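Local coordinates for protein stn1 (Schizosaccharomyces pombe, PDB 3KF6) that binds single-stranded telomeric DNA, interacts with ten1 and is required for telomere maintenance, at residues 76-84 with 115-123. Sequence-based numbering, arbitrary orientation.
Sequences MVLRVVFII and EVELIAQSF
Three backbone hydrogen bonds pair Val80 and Val81 in parallel with Leu118 and Ile119: Leu118 N to Arg79 O (3.0 Å), Val81 N to Leu118 O (2.7 Å) and Ala120 N to Val81 O (2.9 Å). The strand axes are inclined by 32°; past the direct bonds, water bridges the two backbones. One molecule accepts from Arg79 N and donates to Val116 O and Glu115 OE2; another accepts from Ile83 N and donates to Ala120 O.

Apolar contacts line both faces. On that of Val80 and Leu118, Leu78 CD2 meets Leu118 CB at 3.8 Å, the two side chains crossing nearly at right angles. On the other, Ile119 lies alongside Val81, CD1 reaching Val81 CB at 3.7 Å.

Aromatic contacts close the far end. With CG anti to the carbonyl carbon (chi1 -68°), the Phe82 ring swings back until Ala120 CB sits over one face. The Phe82 edge is directed at the Phe123 face in an offset T-shaped pair, centroids 5.4 Å apart and planes at 75°.

This parallel pairing closes the barrel of the N-terminal OB domain: strand 65-71 flanks 77-83, strand 102-110 flanks 117-120, and Met90 of helix 88-94 packs against both phenylalanines.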
loop_
_atom_site.group_PDB
_atom_site.type_symbol
_atom_site.label_atom_id
_atom_site.label_comp_id
_atom_site.label_asym_id
_atom_site.label_seq_id
_atom_site.Cartn_x
_atom_site.Cartn_y
_atom_site.Cartn_z
ATOM N N MET A 76 1.845 -8.152 3.205
ATOM C CA MET A 76 1.808 -7.912 4.643
ATOM C C MET A 76 1.540 -6.437 4.891
ATOM O O MET A 76 1.851 -5.599 4.041
ATOM C CB MET A 76 3.153 -8.280 5.284
ATOM C CG MET A 76 3.474 -9.763 5.259
ATOM S SD MET A 76 2.432 -10.664 6.408
ATOM C CE MET A 76 3.430 -10.544 7.907
ATOM N N VAL A 77 0.944 -6.120 6.037
ATOM C CA VAL A 77 0.708 -4.721 6.390
ATOM C C VAL A 77 1.666 -4.392 7.532
ATOM O O VAL A 77 2.220 -5.291 8.167
ATOM C CB VAL A 77 -0.746 -4.437 6.845
ATOM C CG1 VAL A 77 -1.719 -4.767 5.720
ATOM C CG2 VAL A 77 -1.072 -5.229 8.111
ATOM N N LEU A 78 1.862 -3.106 7.791
ATOM C CA LEU A 78 2.778 -2.689 8.839
ATOM C C LEU A 78 2.158 -1.662 9.779
ATOM O O LEU A 78 1.529 -0.704 9.337
ATOM C CB LEU A 78 4.038 -2.093 8.203
ATOM C CG LEU A 78 5.171 -1.658 9.140
ATOM C CD1 LEU A 78 5.770 -2.877 9.820
ATOM C CD2 LEU A 78 6.241 -0.917 8.341
ATOM N N ARG A 79 2.340 -1.872 11.080
ATOM C CA ARG A 79 1.837 -0.932 12.067
ATOM C C ARG A 79 2.879 0.174 12.186
ATOM O O ARG A 79 4.053 -0.100 12.444
ATOM C CB ARG A 79 1.649 -1.623 13.421
ATOM C CG ARG A 79 0.307 -2.318 13.595
ATOM C CD ARG A 79 0.267 -3.051 14.937
ATOM N NE ARG A 79 -1.084 -3.426 15.349
ATOM C CZ ARG A 79 -1.970 -2.589 15.885
ATOM N NH1 ARG A 79 -1.659 -1.314 16.082
ATOM N NH2 ARG A 79 -3.169 -3.031 16.237
ATOM N N VAL A 80 2.448 1.413 11.974
ATOM C CA VAL A 80 3.327 2.578 12.053
ATOM C C VAL A 80 2.937 3.361 13.301
ATOM O O VAL A 80 1.820 3.867 13.407
ATOM C CB VAL A 80 3.170 3.467 10.799
ATOM C CG1 VAL A 80 4.052 4.713 10.910
ATOM C CG2 VAL A 80 3.540 2.664 9.564
ATOM N N VAL A 81 3.876 3.459 14.237
ATOM C CA VAL A 81 3.644 4.120 15.513
ATOM C C VAL A 81 4.099 5.570 15.613
ATOM O O VAL A 81 5.244 5.901 15.299
ATOM C CB VAL A 81 4.336 3.333 16.640
ATOM C CG1 VAL A 81 4.049 3.975 17.982
ATOM C CG2 VAL A 81 3.878 1.890 16.612
ATOM N N PHE A 82 3.187 6.422 16.068
ATOM C CA PHE A 82 3.467 7.839 16.276
ATOM C C PHE A 82 3.411 8.128 17.775
ATOM O O PHE A 82 2.326 8.205 18.351
ATOM C CB PHE A 82 2.435 8.710 15.560
ATOM C CG PHE A 82 2.527 8.646 14.069
ATOM C CD1 PHE A 82 1.918 7.616 13.366
ATOM C CD2 PHE A 82 3.270 9.597 13.368
ATOM C CE1 PHE A 82 2.048 7.527 11.981
ATOM C CE2 PHE A 82 3.405 9.517 11.988
ATOM C CZ PHE A 82 2.792 8.478 11.293
ATOM N N ILE A 83 4.574 8.265 18.404
ATOM C CA ILE A 83 4.629 8.563 19.839
ATOM C C ILE A 83 4.278 10.037 20.003
ATOM O O ILE A 83 5.089 10.920 19.719
ATOM C CB ILE A 83 6.029 8.295 20.413
ATOM C CG1 ILE A 83 6.410 6.835 20.174
ATOM C CG2 ILE A 83 6.045 8.600 21.917
ATOM C CD1 ILE A 83 7.853 6.520 20.480
ATOM N N ILE A 84 3.052 10.281 20.455
ATOM C CA ILE A 84 2.516 11.623 20.633
ATOM C C ILE A 84 3.464 12.674 21.208
ATOM O O ILE A 84 3.713 13.699 20.573
ATOM C CB ILE A 84 1.243 11.581 21.505
ATOM C CG1 ILE A 84 0.235 10.602 20.895
ATOM C CG2 ILE A 84 0.627 12.969 21.600
ATOM C CD1 ILE A 84 -1.043 10.446 21.692
ATOM N N GLU A 115 5.930 -9.151 16.483
ATOM C CA GLU A 115 5.607 -8.476 15.232
ATOM C C GLU A 115 6.350 -7.149 15.202
ATOM O O GLU A 115 6.173 -6.314 16.089
ATOM C CB GLU A 115 4.101 -8.210 15.118
ATOM C CG GLU A 115 3.688 -7.620 13.772
ATOM C CD GLU A 115 2.224 -7.229 13.722
ATOM O OE1 GLU A 115 1.396 -7.942 14.326
ATOM O OE2 GLU A 115 1.898 -6.210 13.074
ATOM N N VAL A 116 7.192 -6.968 14.190
ATOM C CA VAL A 116 7.952 -5.737 14.041
ATOM C C VAL A 116 6.994 -4.596 13.723
ATOM O O VAL A 116 5.929 -4.812 13.150
ATOM C CB VAL A 116 8.987 -5.857 12.895
ATOM C CG1 VAL A 116 8.273 -6.088 11.578
ATOM C CG2 VAL A 116 9.845 -4.601 12.824
ATOM N N GLU A 117 7.374 -3.389 14.118
ATOM C CA GLU A 117 6.572 -2.200 13.861
ATOM C C GLU A 117 7.525 -1.082 13.485
ATOM O O GLU A 117 8.735 -1.207 13.656
ATOM C CB GLU A 117 5.755 -1.812 15.098
ATOM C CG GLU A 117 6.544 -1.806 16.395
ATOM C CD GLU A 117 5.733 -1.294 17.572
ATOM O OE1 GLU A 117 4.556 -1.695 17.710
ATOM O OE2 GLU A 117 6.276 -0.494 18.363
ATOM N N LEU A 118 6.987 0.006 12.954
ATOM C CA LEU A 118 7.823 1.121 12.551
ATOM C C LEU A 118 7.510 2.344 13.400
ATOM O O LEU A 118 6.361 2.776 13.465
ATOM C CB LEU A 118 7.574 1.435 11.068
ATOM C CG LEU A 118 8.374 2.570 10.428
ATOM C CD1 LEU A 118 9.838 2.184 10.343
ATOM C CD2 LEU A 118 7.817 2.845 9.029
ATOM N N ILE A 119 8.526 2.886 14.068
ATOM C CA ILE A 119 8.327 4.081 14.877
ATOM C C ILE A 119 8.621 5.238 13.938
ATOM O O ILE A 119 9.760 5.437 13.516
ATOM C CB ILE A 119 9.299 4.137 16.075
ATOM C CG1 ILE A 119 9.207 2.846 16.899
ATOM C CG2 ILE A 119 8.991 5.373 16.924
ATOM C CD1 ILE A 119 7.831 2.541 17.459
ATOM N N ALA A 120 7.584 5.996 13.604
ATOM C CA ALA A 120 7.717 7.108 12.672
ATOM C C ALA A 120 8.539 8.285 13.174
ATOM O O ALA A 120 8.396 8.710 14.320
ATOM C CB ALA A 120 6.332 7.599 12.257
ATOM N N GLN A 121 9.397 8.803 12.300
ATOM C CA GLN A 121 10.213 9.969 12.617
ATOM C C GLN A 121 9.641 11.130 11.816
ATOM O O GLN A 121 9.676 12.284 12.246
ATOM C CB GLN A 121 11.678 9.744 12.243
ATOM C CG GLN A 121 12.526 10.993 12.447
ATOM C CD GLN A 121 14.010 10.736 12.304
ATOM O OE1 GLN A 121 14.635 10.140 13.180
ATOM N NE2 GLN A 121 14.582 11.178 11.189
ATOM N N SER A 122 9.102 10.813 10.643
ATOM C CA SER A 122 8.485 11.815 9.786
ATOM C C SER A 122 7.666 11.125 8.712
ATOM O O SER A 122 7.900 9.957 8.396
ATOM C CB SER A 122 9.548 12.701 9.122
ATOM O OG SER A 122 10.295 11.988 8.154
ATOM N N PHE A 123 6.681 11.836 8.179
ATOM C CA PHE A 123 5.861 11.284 7.114
ATOM C C PHE A 123 5.228 12.402 6.312
ATOM O O PHE A 123 5.161 13.553 6.751
ATOM C CB PHE A 123 4.760 10.362 7.662
ATOM C CG PHE A 123 3.471 11.071 8.008
ATOM C CD1 PHE A 123 3.346 11.790 9.194
ATOM C CD2 PHE A 123 2.379 11.009 7.145
ATOM C CE1 PHE A 123 2.149 12.433 9.519
ATOM C CE2 PHE A 123 1.176 11.650 7.458
ATOM C CZ PHE A 123 1.061 12.363 8.651
HETATM O O HOH W 1 3.482 -4.391 11.883
HETATM O O HOH W 2 6.910 8.515 16.671
#